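Local coordinates for protein putative agmatinase (Clostridium difficile, PDB 3LHL) that probably hydrolyses agmatine to putrescine and urea, as a manganese-dependent member of the arginase family, at residues E97-L102 with N135-V140; I153-I158 with T175-G181; K195-I201 with I239-D245. Residues are numbered along the deposited sequence.

Interaction 1: residues E97-L102 with N135-V140; sequences EHLVTL and NSHATV. With MN (manganese (II) ion), chain B.
This is a buried, apolar contact between two segments beside the manganese site, with no hydrogen bond crossing it: the turn that leads into helix 101-111 packs against the loop that leads into helix 140-148. Glu-97 is extended (phi/psi -61/161); residues 98-100 then make a 3-10 turn running into the helix, with Thr-101 N bonded to His-98 O (3.1 Å) and Leu-102 N to Leu-99 O (2.9 Å). In the facing segment, Ser-136 is extended and its OG accepts from Ala-138 N at 3.2 Å, an ST turn, while Ser-136 N donates to Thr-139 OG1 (3.2 Å). The backbones come closest at Leu-99 and His-137, whose CA atoms are 4.4 Å apart. Val-140 (chi1 p), the residue covered most, points its compact branched side chain at the turn. Its CG1 lies over one face of the His-98 ring, 4.0 Å from the centroid, a CH-pi contact, and its CG2 is 3.5 Å from His-98 O and 4.3 Å from Leu-102 CB. Leu-99, in the t,p rotamer, lays CD1 3.6 Å from Ser-136 O and CD2 3.7 Å from Asn-135 O. His-137 (chi1 p) sets CB 3.8 Å from His-98 N, but its ring leads away, toward a second bound manganese about 4 Å from its side chain. His-98 ND1 binds manganese at 2.2 Å together with Asp-121, Asp-125 and Asp-202, and its NE2 is hydrogen-bonded to Thr-200. With both ring nitrogens bonded in the ring plane, one pi face is left to a methyl of Val-140, so an apolar side chain backs a metal ligand.

Interaction 2: residues I153-I158 with T175-G181; sequences IFQFGI and TYMEIGG
Tyr-176, Gln-155 and Ile-158 lose the most surface where strands 153-156 and 176-179 run side by side, parallel to within 5° and 4.5 Å apart. Gln-155 occupies the centre: its backbone N donates to Tyr-176 O (2.7 Å) and its O accepts from Glu-178 N (2.8 Å), the zigzag of a parallel pair, while Tyr-176 N reaches Ile-153 O at 2.8 Å. CA atoms pair as Phe-154 with Tyr-176 (4.6 Å) and Gln-155 with Met-177, a selenomethionine (4.5 Å). The long chain of Gln-155 (chi1 -41°) rises on the same face as Met-177. On the other face Tyr-176 (chi1 t) turns its ring between Phe-154 and Phe-156 (both chi1 m), making an aromatic cluster with centroids 5.7 and 5.8 Å from its own; large apolar rings suit a face covered by Ile-188 of helix 185-191, and the tyrosine hydroxyl is hydrogen-bonded to Thr-184 OG1. At Gly-157 (phi/psi 82/3, a conformation that favours glycine) the chain turns a corner and the register skips: Ile-158 then pairs with Ile-179 (4.8 Å between CA atoms), and its O accepts from Gly-180 N at 2.6 Å; Gly-180 too has a positive phi (66°), which favours glycine. Gly-157 N makes a weak bond to Gly-181 O (2.7 Å). Ile-158, with both chi angles m, puts CG1 3.6 Å from Met-177 CG. The strands belong to a beta-alpha-beta unit whose helix 163-170 covers Ile-158, Met-177 and Ile-179 through Phe-166. Helix 140-148 touches Ile-153 and Gln-155, and strand 115-120 hydrogen-bonds to the far edge of 153-158, leaving 176-179 outermost in the sheet.

Interaction 3: residues K195-I201 with I239-D245; sequences KNIYLTI and INIVGCD
Tyr-198 OH donates to Asp-245 OD2 at 2.7 Å, and Asp-245 OD1 lies 3.0 Å from Thr-200 OG1. An aspartate suits this buried place because both oxygens can accept from hydroxyls: Thr-101 OG1 is also hydrogen-bonded to OD2, while Thr-200 is hydrogen-bonded to the metal ligand His-98. A water joins Tyr-198 OH (2.9 Å) to Cys-244 O (3.0 Å). Backbone bonds tie the parallel strands: Asn-240 N to Lys-195 O (2.9 Å), Ile-197 N to Asn-240 O (2.7 Å), Val-242 N to Ile-197 O (3.0 Å), Leu-199 N to Gly-243 O (3.0 Å), Asp-245 N to Leu-199 O (3.0 Å) and Ile-201 N to Asp-245 O (2.9 Å). Ile-197 pairs with Ile-241 but Leu-199 with Cys-244 (CA atoms 4.7 Å apart in each pair), so Val-242 (phi/psi -104/1) is an extra residue, a beta bulge; the strand axes cross at -49°. These are central strands of the parallel alpha/beta sheet of the arginase fold, with strand 115-120 on the other edge of 196-202. Beside the bulge, Gly-243 lies under one face of the Tyr-198 ring (chi1 t), where a CB would clash with CD1. On the sheet's other face Leu-199 (t,p) sets CD2 4.0 Å from Ile-241 CD1 and 3.9 Å from Cys-244 SG, and Ile-197 CD1 is 4.1 Å from Ile-239 CB. Leu-270 and Ile-274 of helix 258-278 cover Leu-199, Ile-201, Ile-241 and Cys-244.

How the interactions relate
The contacts follow one another along the chain, each closing before the next begins, and their centres stand 16 to 17 Å apart. Interactions 2 and 3 lie in the same parallel sheet, one at its edge and one in its middle, separated by strand 115-120; their nearest atoms are about 7 Å apart. Interaction 1 sits among the turns that lead into helices 101-111 and 140-148, and touches interaction 3 directly: His-98 NE2 is 2.7 Å from Thr-200 OG1, and Thr-101 OG1 2.8 Å from Asp-245 OD2. Polar side chains of the central strands thus hold the turn carrying a manganese ligand, while Ile-158 of interaction 2 approaches the metal ligand Asp-121.

Interaction 1: residues E97-L102 with N135-V140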
loop_
_atom_site.group_PDB
_atom_site.type_symbol
_atom_site.label_atom_id
_atom_site.label_comp_id
_atom_site.label_asym_id
_atom_site.label_seq_id
_atom_site.Cartn_x
_atom_site.Cartn_y
_atom_site.Cartn_z
ATOM N N GLU A 97 5.834 7.201 -4.393
ATOM C CA GLU A 97 6.773 6.171 -3.963
ATOM C C GLU A 97 6.418 5.506 -2.637
ATOM O O GLU A 97 5.656 6.044 -1.823
ATOM C CB GLU A 97 8.192 6.725 -3.905
ATOM C CG GLU A 97 8.412 7.788 -2.877
ATOM C CD GLU A 97 9.864 8.209 -2.817
ATOM O OE1 GLU A 97 10.372 8.744 -3.830
ATOM O OE2 GLU A 97 10.495 7.997 -1.757
ATOM N N HIS A 98 6.993 4.331 -2.422
ATOM C CA HIS A 98 6.712 3.549 -1.228
ATOM C C HIS A 98 7.171 4.168 0.094
ATOM O O HIS A 98 6.711 3.772 1.157
ATOM C CB HIS A 98 7.305 2.148 -1.389
ATOM C CG HIS A 98 6.486 1.073 -0.746
ATOM N ND1 HIS A 98 6.658 -0.264 -1.030
ATOM C CD2 HIS A 98 5.490 1.139 0.167
ATOM C CE1 HIS A 98 5.801 -0.976 -0.323
ATOM N NE2 HIS A 98 5.081 -0.149 0.412
ATOM N N LEU A 99 8.058 5.152 0.040
ATOM C CA LEU A 99 8.526 5.756 1.284
ATOM C C LEU A 99 7.401 6.429 2.081
ATOM O O LEU A 99 7.467 6.481 3.308
ATOM C CB LEU A 99 9.650 6.760 1.007
ATOM C CG LEU A 99 10.329 7.374 2.239
ATOM C CD1 LEU A 99 10.881 6.285 3.155
ATOM C CD2 LEU A 99 11.443 8.297 1.780
ATOM N N VAL A 100 6.367 6.922 1.395
ATOM C CA VAL A 100 5.254 7.587 2.080
ATOM C C VAL A 100 4.618 6.693 3.142
ATOM O O VAL A 100 3.963 7.177 4.063
ATOM C CB VAL A 100 4.130 8.036 1.094
ATOM C CG1 VAL A 100 4.705 8.947 0.017
ATOM C CG2 VAL A 100 3.446 6.828 0.485
ATOM N N THR A 101 4.814 5.388 2.999
ATOM C CA THR A 101 4.275 4.418 3.937
ATOM C C THR A 101 4.920 4.499 5.330
ATOM O O THR A 101 4.266 4.216 6.336
ATOM C CB THR A 101 4.456 2.985 3.381
ATOM O OG1 THR A 101 3.630 2.822 2.220
ATOM C CG2 THR A 101 4.078 1.939 4.424
ATOM N N LEU A 102 6.190 4.895 5.395
ATOM C CA LEU A 102 6.885 4.962 6.680
ATOM C C LEU A 102 6.210 5.893 7.688
ATOM O O LEU A 102 5.830 5.456 8.774
ATOM C CB LEU A 102 8.355 5.353 6.475
ATOM C CG LEU A 102 9.249 5.523 7.710
ATOM C CD1 LEU A 102 9.121 4.317 8.653
ATOM C CD2 LEU A 102 10.693 5.691 7.248
ATOM N N ASN A 135 16.469 6.494 4.114
ATOM C CA ASN A 135 15.053 6.671 3.835
ATOM C C ASN A 135 14.839 6.737 2.337
ATOM O O ASN A 135 15.079 7.764 1.701
ATOM C CB ASN A 135 14.535 7.939 4.515
ATOM C CG ASN A 135 14.620 7.856 6.027
ATOM O OD1 ASN A 135 14.128 6.903 6.630
ATOM N ND2 ASN A 135 15.248 8.848 6.648
ATOM N N SER A 136 14.393 5.616 1.785
ATOM C CA SER A 136 14.148 5.473 0.359
ATOM C C SER A 136 12.968 4.534 0.159
ATOM O O SER A 136 12.556 3.836 1.090
ATOM C CB SER A 136 15.394 4.884 -0.309
ATOM O OG SER A 136 15.112 4.392 -1.606
ATOM N N HIS A 137 12.423 4.511 -1.052
ATOM C CA HIS A 137 11.309 3.617 -1.332
ATOM C C HIS A 137 11.787 2.166 -1.230
ATOM O O HIS A 137 11.001 1.263 -0.941
ATOM C CB HIS A 137 10.745 3.876 -2.739
ATOM C CG HIS A 137 11.763 3.789 -3.835
ATOM N ND1 HIS A 137 12.550 4.860 -4.209
ATOM C CD2 HIS A 137 12.116 2.763 -4.648
ATOM C CE1 HIS A 137 13.341 4.498 -5.205
ATOM N NE2 HIS A 137 13.099 3.232 -5.491
ATOM N N ALA A 138 13.086 1.961 -1.445
ATOM C CA ALA A 138 13.695 0.628 -1.417
ATOM C C ALA A 138 14.136 0.120 -0.043
ATOM O O ALA A 138 14.621 -1.011 0.077
ATOM C CB ALA A 138 14.883 0.592 -2.371
ATOM N N THR A 139 13.975 0.942 0.990
ATOM C CA THR A 139 14.373 0.543 2.336
ATOM C C THR A 139 13.200 0.647 3.301
ATOM O O THR A 139 13.354 0.388 4.492
ATOM C CB THR A 139 15.484 1.457 2.891
ATOM O OG1 THR A 139 14.932 2.754 3.147
ATOM C CG2 THR A 139 16.642 1.595 1.893
ATOM N N VAL A 140 12.030 1.019 2.790
ATOM C CA VAL A 140 10.860 1.211 3.639
ATOM C C VAL A 140 10.527 0.073 4.613
ATOM O O VAL A 140 10.236 0.328 5.782
ATOM C CB VAL A 140 9.594 1.557 2.788
ATOM C CG1 VAL A 140 9.134 0.343 1.978
ATOM C CG2 VAL A 140 8.482 2.060 3.701
HETATM MN MN MN B . 7.899 -1.173 -2.635
#

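Interaction 2: residues I153-I158 with T175-G181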
loop_
_atom_site.group_PDB
_atom_site.type_symbol
_atom_site.label_atom_id
_atom_site.label_comp_id
_atom_site.label_asym_id
_atom_site.label_seq_id
_atom_site.Cartn_x
_atom_site.Cartn_y
_atom_site.Cartn_z
ATOM N N ILE A 153 5.979 -8.659 10.339
ATOM C CA ILE A 153 5.904 -8.333 8.922
ATOM C C ILE A 153 5.735 -9.560 8.039
ATOM O O ILE A 153 6.459 -10.548 8.183
ATOM C CB ILE A 153 7.165 -7.557 8.500
ATOM C CG1 ILE A 153 7.336 -6.348 9.430
ATOM C CG2 ILE A 153 7.061 -7.120 7.043
ATOM C CD1 ILE A 153 8.622 -5.582 9.229
ATOM N N PHE A 154 4.765 -9.482 7.129
ATOM C CA PHE A 154 4.455 -10.565 6.198
ATOM C C PHE A 154 4.488 -10.014 4.781
ATOM O O PHE A 154 3.718 -9.122 4.437
ATOM C CB PHE A 154 3.075 -11.138 6.518
ATOM C CG PHE A 154 2.983 -11.721 7.890
ATOM C CD1 PHE A 154 3.117 -13.092 8.088
ATOM C CD2 PHE A 154 2.831 -10.891 8.999
ATOM C CE1 PHE A 154 3.108 -13.629 9.371
ATOM C CE2 PHE A 154 2.821 -11.419 10.290
ATOM C CZ PHE A 154 2.962 -12.791 10.475
ATOM N N GLN A 155 5.384 -10.555 3.964
ATOM C CA GLN A 155 5.551 -10.082 2.600
ATOM C C GLN A 155 5.069 -11.112 1.593
ATOM O O GLN A 155 5.259 -12.312 1.784
ATOM C CB GLN A 155 7.024 -9.742 2.376
ATOM C CG GLN A 155 7.641 -9.035 3.586
ATOM C CD GLN A 155 9.041 -8.528 3.330
ATOM O OE1 GLN A 155 9.245 -7.599 2.545
ATOM N NE2 GLN A 155 10.017 -9.136 3.990
ATOM N N PHE A 156 4.448 -10.631 0.520
ATOM C CA PHE A 156 3.902 -11.506 -0.513
ATOM C C PHE A 156 4.215 -11.058 -1.933
ATOM O O PHE A 156 4.197 -9.867 -2.230
ATOM C CB PHE A 156 2.386 -11.585 -0.357
ATOM C CG PHE A 156 1.946 -12.133 0.953
ATOM C CD1 PHE A 156 1.697 -13.497 1.101
ATOM C CD2 PHE A 156 1.784 -11.293 2.050
ATOM C CE1 PHE A 156 1.292 -14.015 2.326
ATOM C CE2 PHE A 156 1.379 -11.806 3.282
ATOM C CZ PHE A 156 1.132 -13.166 3.419
ATOM N N GLY A 157 4.490 -12.028 -2.801
ATOM C CA GLY A 157 4.768 -11.738 -4.197
ATOM C C GLY A 157 6.180 -11.294 -4.525
ATOM O O GLY A 157 6.481 -10.986 -5.678
ATOM N N ILE A 158 7.046 -11.271 -3.517
ATOM C CA ILE A 158 8.427 -10.836 -3.690
ATOM C C ILE A 158 9.179 -11.659 -4.736
ATOM O O ILE A 158 9.144 -12.887 -4.718
ATOM C CB ILE A 158 9.205 -10.923 -2.356
ATOM C CG1 ILE A 158 8.317 -10.466 -1.186
ATOM C CG2 ILE A 158 10.474 -10.066 -2.444
ATOM C CD1 ILE A 158 7.828 -9.029 -1.267
ATOM N N THR A 175 11.339 -11.494 8.966
ATOM C CA THR A 175 10.015 -11.224 8.410
ATOM C C THR A 175 9.530 -12.501 7.756
ATOM O O THR A 175 10.318 -13.405 7.489
ATOM C CB THR A 175 10.031 -10.144 7.292
ATOM O OG1 THR A 175 10.538 -10.722 6.083
ATOM C CG2 THR A 175 10.908 -8.955 7.683
ATOM N N TYR A 176 8.228 -12.585 7.515
ATOM C CA TYR A 176 7.682 -13.740 6.825
ATOM C C TYR A 176 7.632 -13.294 5.371
ATOM O O TYR A 176 7.165 -12.194 5.074
ATOM C CB TYR A 176 6.265 -14.066 7.287
ATOM C CG TYR A 176 5.593 -15.032 6.345
ATOM C CD1 TYR A 176 5.844 -16.401 6.426
ATOM C CD2 TYR A 176 4.768 -14.569 5.315
ATOM C CE1 TYR A 176 5.295 -17.289 5.505
ATOM C CE2 TYR A 176 4.214 -15.447 4.390
ATOM C CZ TYR A 176 4.483 -16.807 4.491
ATOM O OH TYR A 176 3.937 -17.681 3.583
HETATM N N MSE A 177 8.100 -14.140 4.464
HETATM C CA MSE A 177 8.100 -13.767 3.062
HETATM C C MSE A 177 7.731 -14.890 2.114
HETATM O O MSE A 177 8.326 -15.961 2.156
HETATM C CB MSE A 177 9.478 -13.229 2.672
HETATM C CG MSE A 177 9.599 -12.840 1.210
HETATM SE SE MSE A 177 11.384 -12.258 0.735
HETATM C CE MSE A 177 11.370 -10.515 1.589
ATOM N N GLU A 178 6.735 -14.654 1.267
ATOM C CA GLU A 178 6.376 -15.660 0.282
ATOM C C GLU A 178 7.003 -15.155 -1.009
ATOM O O GLU A 178 6.649 -14.084 -1.513
ATOM C CB GLU A 178 4.865 -15.794 0.097
ATOM C CG GLU A 178 4.511 -17.076 -0.658
ATOM C CD GLU A 178 3.146 -17.046 -1.319
ATOM O OE1 GLU A 178 2.178 -16.596 -0.672
ATOM O OE2 GLU A 178 3.045 -17.490 -2.486
ATOM N N ILE A 179 7.943 -15.921 -1.537
ATOM C CA ILE A 179 8.635 -15.526 -2.751
ATOM C C ILE A 179 7.943 -16.011 -4.014
ATOM O O ILE A 179 7.463 -17.141 -4.079
ATOM C CB ILE A 179 10.093 -16.042 -2.726
ATOM C CG1 ILE A 179 10.824 -15.427 -1.527
ATOM C CG2 ILE A 179 10.805 -15.710 -4.042
ATOM C CD1 ILE A 179 12.177 -16.048 -1.248
ATOM N N GLY A 180 7.879 -15.127 -5.005
ATOM C CA GLY A 180 7.282 -15.461 -6.286
ATOM C C GLY A 180 5.797 -15.752 -6.338
ATOM O O GLY A 180 5.314 -16.270 -7.345
ATOM N N GLY A 181 5.064 -15.428 -5.279
ATOM C CA GLY A 181 3.636 -15.691 -5.288
ATOM C C GLY A 181 2.889 -15.124 -4.098
ATOM O O GLY A 181 3.486 -14.509 -3.212
#

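Interaction 3: residues K195-I201 with I239-D245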
loop_
_atom_site.group_PDB
_atom_site.type_symbol
_atom_site.label_atom_id
_atom_site.label_comp_id
_atom_site.label_asym_id
_atom_site.label_seq_id
_atom_site.Cartn_x
_atom_site.Cartn_y
_atom_site.Cartn_z
ATOM N N LYS A 195 -6.420 -9.727 14.667
ATOM C CA LYS A 195 -5.302 -8.818 14.863
ATOM C C LYS A 195 -5.437 -7.516 14.081
ATOM O O LYS A 195 -6.224 -7.421 13.138
ATOM C CB LYS A 195 -3.989 -9.513 14.500
ATOM C CG LYS A 195 -3.633 -10.659 15.442
ATOM C CD LYS A 195 -3.582 -10.176 16.886
ATOM C CE LYS A 195 -3.369 -11.321 17.866
ATOM N NZ LYS A 195 -2.085 -12.031 17.628
ATOM N N ASN A 196 -4.669 -6.511 14.497
ATOM C CA ASN A 196 -4.679 -5.205 13.853
ATOM C C ASN A 196 -3.614 -5.193 12.766
ATOM O O ASN A 196 -2.451 -5.530 13.004
ATOM C CB ASN A 196 -4.409 -4.114 14.886
ATOM C CG ASN A 196 -5.490 -4.044 15.944
ATOM O OD1 ASN A 196 -5.204 -3.944 17.138
ATOM N ND2 ASN A 196 -6.744 -4.094 15.510
ATOM N N ILE A 197 -4.019 -4.782 11.573
ATOM C CA ILE A 197 -3.125 -4.787 10.432
ATOM C C ILE A 197 -2.948 -3.462 9.694
ATOM O O ILE A 197 -3.878 -2.659 9.580
ATOM C CB ILE A 197 -3.614 -5.861 9.393
ATOM C CG1 ILE A 197 -3.182 -7.264 9.830
ATOM C CG2 ILE A 197 -3.088 -5.551 7.996
ATOM C CD1 ILE A 197 -3.888 -7.793 11.068
ATOM N N TYR A 198 -1.729 -3.235 9.215
ATOM C CA TYR A 198 -1.458 -2.072 8.386
ATOM C C TYR A 198 -1.172 -2.729 7.042
ATOM O O TYR A 198 -0.218 -3.496 6.911
ATOM C CB TYR A 198 -0.224 -1.289 8.815
ATOM C CG TYR A 198 -0.052 -0.055 7.951
ATOM C CD1 TYR A 198 -0.588 1.172 8.337
ATOM C CD2 TYR A 198 0.554 -0.140 6.695
ATOM C CE1 TYR A 198 -0.532 2.283 7.491
ATOM C CE2 TYR A 198 0.612 0.960 5.842
ATOM C CZ TYR A 198 0.067 2.170 6.245
ATOM O OH TYR A 198 0.102 3.255 5.391
ATOM N N LEU A 199 -2.010 -2.450 6.053
ATOM C CA LEU A 199 -1.847 -3.043 4.732
ATOM C C LEU A 199 -1.187 -2.095 3.747
ATOM O O LEU A 199 -1.742 -1.050 3.415
ATOM C CB LEU A 199 -3.212 -3.473 4.196
ATOM C CG LEU A 199 -3.300 -3.972 2.754
ATOM C CD1 LEU A 199 -2.508 -5.259 2.587
ATOM C CD2 LEU A 199 -4.770 -4.192 2.401
ATOM N N THR A 200 0.004 -2.456 3.287
ATOM C CA THR A 200 0.725 -1.641 2.321
ATOM C C THR A 200 0.898 -2.434 1.031
ATOM O O THR A 200 1.547 -3.483 1.003
ATOM C CB THR A 200 2.118 -1.200 2.853
ATOM O OG1 THR A 200 2.797 -0.450 1.833
ATOM C CG2 THR A 200 2.963 -2.409 3.253
ATOM N N ILE A 201 0.307 -1.922 -0.038
ATOM C CA ILE A 201 0.368 -2.579 -1.333
ATOM C C ILE A 201 1.163 -1.806 -2.384
ATOM O O ILE A 201 0.730 -0.749 -2.854
ATOM C CB ILE A 201 -1.060 -2.821 -1.888
ATOM C CG1 ILE A 201 -1.765 -3.885 -1.045
ATOM C CG2 ILE A 201 -1.000 -3.239 -3.363
ATOM C CD1 ILE A 201 -3.189 -4.165 -1.480
ATOM N N ILE A 239 -9.569 -9.992 10.103
ATOM C CA ILE A 239 -8.442 -9.120 10.406
ATOM C C ILE A 239 -8.965 -7.691 10.445
ATOM O O ILE A 239 -9.929 -7.355 9.756
ATOM C CB ILE A 239 -7.301 -9.215 9.359
ATOM C CG1 ILE A 239 -7.785 -8.745 7.990
ATOM C CG2 ILE A 239 -6.776 -10.632 9.288
ATOM C CD1 ILE A 239 -6.663 -8.593 6.982
ATOM N N ASN A 240 -8.331 -6.855 11.255
ATOM C CA ASN A 240 -8.753 -5.471 11.385
ATOM C C ASN A 240 -7.745 -4.519 10.745
ATOM O O ASN A 240 -6.659 -4.288 11.276
ATOM C CB ASN A 240 -8.956 -5.138 12.870
ATOM C CG ASN A 240 -9.499 -3.737 13.090
ATOM O OD1 ASN A 240 -10.306 -3.243 12.301
ATOM N ND2 ASN A 240 -9.076 -3.098 14.175
ATOM N N ILE A 241 -8.103 -3.983 9.584
ATOM C CA ILE A 241 -7.225 -3.053 8.891
ATOM C C ILE A 241 -7.435 -1.663 9.478
ATOM O O ILE A 241 -8.501 -1.076 9.332
ATOM C CB ILE A 241 -7.507 -3.044 7.370
ATOM C CG1 ILE A 241 -7.233 -4.440 6.797
ATOM C CG2 ILE A 241 -6.617 -2.018 6.675
ATOM C CD1 ILE A 241 -7.538 -4.591 5.319
ATOM N N VAL A 242 -6.414 -1.152 10.157
ATOM C CA VAL A 242 -6.498 0.163 10.785
ATOM C C VAL A 242 -5.743 1.227 10.000
ATOM O O VAL A 242 -5.698 2.394 10.397
ATOM C CB VAL A 242 -5.951 0.110 12.226
ATOM C CG1 VAL A 242 -6.867 -0.745 13.087
ATOM C CG2 VAL A 242 -4.533 -0.462 12.229
ATOM N N GLY A 243 -5.160 0.808 8.882
ATOM C CA GLY A 243 -4.411 1.708 8.029
ATOM C C GLY A 243 -4.131 1.000 6.717
ATOM O O GLY A 243 -3.897 -0.212 6.704
ATOM N N CYS A 244 -4.143 1.739 5.613
ATOM C CA CYS A 244 -3.906 1.130 4.312
ATOM C C CYS A 244 -3.353 2.107 3.278
ATOM O O CYS A 244 -3.512 3.325 3.404
ATOM C CB CYS A 244 -5.220 0.524 3.795
ATOM S SG CYS A 244 -5.122 -0.301 2.182
ATOM N N ASP A 245 -2.693 1.561 2.259
ATOM C CA ASP A 245 -2.162 2.374 1.176
ATOM C C ASP A 245 -1.790 1.539 -0.051
ATOM O O ASP A 245 -1.548 0.334 0.049
ATOM C CB ASP A 245 -0.938 3.184 1.645
ATOM C CG ASP A 245 0.300 2.317 1.898
ATOM O OD1 ASP A 245 0.651 1.488 1.026
ATOM O OD2 ASP A 245 0.932 2.482 2.968
HETATM O O HOH W 1 -2.317 4.889 5.662
#